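Local coordinates for phosphoinositol-specific phospholipase C (Pseudomonas sp., PDB 5FYP), which probably cleaves phosphoinositides at the phosphodiester bond in a calcium-dependent reaction, as other phospholipases C of its family do, at residues 131-136 / 200-205. Residues are numbered along the deposited sequence; the frame is centred on the assembly and turned at random.
Sequences RTPKDF and AEARTS. With SO4 (sulfate ion), chain E.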
loop_
_atom_site.group_PDB
_atom_site.type_symbol
_atom_site.label_atom_id
_atom_site.label_comp_id
_atom_site.label_asym_id
_atom_site.label_seq_id
_atom_site.Cartn_x
_atom_site.Cartn_y
_atom_site.Cartn_z
ATOM N N ARG A 131 11.395 17.420 1.571
ATOM C CA ARG A 131 10.646 16.257 1.040
ATOM C C ARG A 131 11.555 15.028 0.921
ATOM O O ARG A 131 11.522 14.286 -0.066
ATOM C CB ARG A 131 9.964 16.616 -0.287
ATOM C CG ARG A 131 8.901 17.708 -0.144
ATOM C CD ARG A 131 8.139 17.913 -1.458
ATOM N NE ARG A 131 9.068 18.270 -2.529
ATOM C CZ ARG A 131 9.504 19.485 -2.784
ATOM N NH1 ARG A 131 8.988 20.546 -2.155
ATOM N NH2 ARG A 131 10.416 19.699 -3.717
ATOM N N THR A 132 12.339 14.804 1.961
ATOM C CA THR A 132 13.172 13.610 2.086
ATOM C C THR A 132 12.328 12.426 2.595
ATOM O O THR A 132 11.214 12.603 3.051
ATOM C CB THR A 132 14.306 13.858 3.078
ATOM O OG1 THR A 132 13.754 13.956 4.393
ATOM C CG2 THR A 132 15.149 15.072 2.725
ATOM N N PRO A 133 12.909 11.215 2.573
ATOM C CA PRO A 133 12.257 10.083 3.256
ATOM C C PRO A 133 11.857 10.397 4.700
ATOM O O PRO A 133 10.776 10.001 5.123
ATOM C CB PRO A 133 13.295 8.980 3.133
ATOM C CG PRO A 133 13.921 9.270 1.798
ATOM C CD PRO A 133 14.058 10.769 1.775
ATOM N N LYS A 134 12.737 11.066 5.441
ATOM C CA LYS A 134 12.420 11.413 6.806
ATOM C C LYS A 134 11.203 12.365 6.897
ATOM O O LYS A 134 10.328 12.184 7.744
ATOM C CB LYS A 134 13.627 12.026 7.499
ATOM C CG LYS A 134 13.412 12.441 8.944
ATOM C CD LYS A 134 14.764 12.538 9.619
ATOM C CE LYS A 134 14.759 13.177 10.994
ATOM N NZ LYS A 134 14.087 14.507 11.049
ATOM N N ASP A 135 11.159 13.361 6.003
ATOM C CA ASP A 135 10.016 14.286 5.976
ATOM C C ASP A 135 8.720 13.531 5.662
ATOM O O ASP A 135 7.679 13.852 6.224
ATOM C CB ASP A 135 10.220 15.393 4.970
ATOM C CG ASP A 135 11.386 16.300 5.308
ATOM O OD1 ASP A 135 11.373 16.884 6.409
ATOM O OD2 ASP A 135 12.329 16.400 4.491
ATOM N N PHE A 136 8.797 12.568 4.755
ATOM C CA PHE A 136 7.634 11.756 4.416
ATOM C C PHE A 136 7.153 10.939 5.613
ATOM O O PHE A 136 5.955 10.949 5.918
ATOM C CB PHE A 136 8.002 10.907 3.213
ATOM C CG PHE A 136 6.870 10.144 2.620
ATOM C CD1 PHE A 136 5.875 10.806 1.921
ATOM C CD2 PHE A 136 6.824 8.759 2.720
ATOM C CE1 PHE A 136 4.851 10.131 1.307
ATOM C CE2 PHE A 136 5.794 8.054 2.091
ATOM C CZ PHE A 136 4.804 8.774 1.418
ATOM N N ALA A 200 14.428 3.035 1.941
ATOM C CA ALA A 200 14.805 2.050 2.937
ATOM C C ALA A 200 16.195 2.311 3.505
ATOM O O ALA A 200 16.430 2.106 4.698
ATOM C CB ALA A 200 14.710 0.639 2.367
ATOM N N GLU A 201 17.130 2.750 2.662
ATOM C CA GLU A 201 18.473 3.088 3.167
ATOM C C GLU A 201 18.425 4.262 4.132
ATOM O O GLU A 201 19.168 4.289 5.104
ATOM C CB GLU A 201 19.418 3.338 1.994
ATOM C CG GLU A 201 19.758 2.023 1.325
ATOM C CD GLU A 201 21.060 1.947 0.642
ATOM O OE1 GLU A 201 21.618 3.047 0.327
ATOM O OE2 GLU A 201 21.450 0.758 0.437
ATOM N N ALA A 202 17.543 5.207 3.876
ATOM C CA ALA A 202 17.416 6.380 4.750
ATOM C C ALA A 202 16.743 6.040 6.091
ATOM O O ALA A 202 17.174 6.538 7.124
ATOM C CB ALA A 202 16.637 7.474 4.051
ATOM N N ARG A 203 15.707 5.224 6.054
ATOM C CA ARG A 203 14.842 5.031 7.222
ATOM C C ARG A 203 15.118 3.756 8.012
ATOM O O ARG A 203 14.742 3.672 9.174
ATOM C CB ARG A 203 13.364 5.101 6.829
ATOM C CG ARG A 203 12.954 6.404 6.138
ATOM C CD ARG A 203 13.380 7.655 6.856
ATOM N NE ARG A 203 12.866 7.694 8.225
ATOM C CZ ARG A 203 13.524 8.165 9.292
ATOM N NH1 ARG A 203 14.764 8.648 9.187
ATOM N NH2 ARG A 203 12.979 8.081 10.479
ATOM N N THR A 204 15.692 2.746 7.344
ATOM C CA THR A 204 15.996 1.435 7.918
ATOM C C THR A 204 14.821 0.947 8.773
ATOM O O THR A 204 13.669 0.965 8.320
ATOM C CB THR A 204 17.387 1.383 8.555
ATOM O OG1 THR A 204 17.467 2.267 9.673
ATOM C CG2 THR A 204 18.457 1.701 7.528
ATOM N N SER A 205 15.078 0.528 10.008
ATOM C CA SER A 205 14.027 -0.071 10.857
ATOM C C SER A 205 13.018 0.940 11.378
ATOM O O SER A 205 11.994 0.546 11.927
ATOM C CB SER A 205 14.649 -0.792 12.051
ATOM O OG SER A 205 15.371 0.125 12.854
HETATM S S SO4 E . 15.474 9.592 12.941
HETATM O O1 SO4 E . 16.165 9.277 11.640
HETATM O O2 SO4 E . 15.713 11.040 13.239
HETATM O O3 SO4 E . 14.000 9.365 12.797
HETATM O O4 SO4 E . 16.097 8.905 14.122
#
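Two helices that follow successive parallel strands of a TIM-barrel-type fold meet here: the first turn of helix 133-144, led by Pro133 and Lys134, packs against the last turn of helix 193-203, at Ala202 and Arg203. Pro133 CB lies 3.8 Å from Ala202 CB, a small apolar touch in which the proline ring turns its CB and CG to the alanine methyl; no hydrogen bond joins the two segments. Arg203 carries most of the contact, lying alongside Pro133 and Lys134. Bends at chi2 (-50°) and chi3 (-57°) bring its chain to the opening turn, where Arg203 CD rests 3.7 Å from Lys134 N. The guanidinium lies beside the Lys134 chain, whose CB and CG lie over one of its faces, offset toward the rim; Lys134 CD is 3.9 Å from Arg203 NH1. Lys134 NZ turns to a salt bridge with Glu138, while Arg203 NE pairs with Asp137, so two carboxylates of helix 133-144 probably balance much of both charges. A capping box holds the N-terminal end of that helix: Asp135 N donates to Thr132 OG1 (3.1 Å), and Thr132 N to the anti lone pair of Asp135 OD2. A sulfate, probably from the crystallisation liquor, sits at the guanidinium edge, with Arg203 NH1 reaching sulfate O1 at 2.9 Å and Arg203 NH2 reaching sulfate O3 at 2.8 Å, both nearly straight.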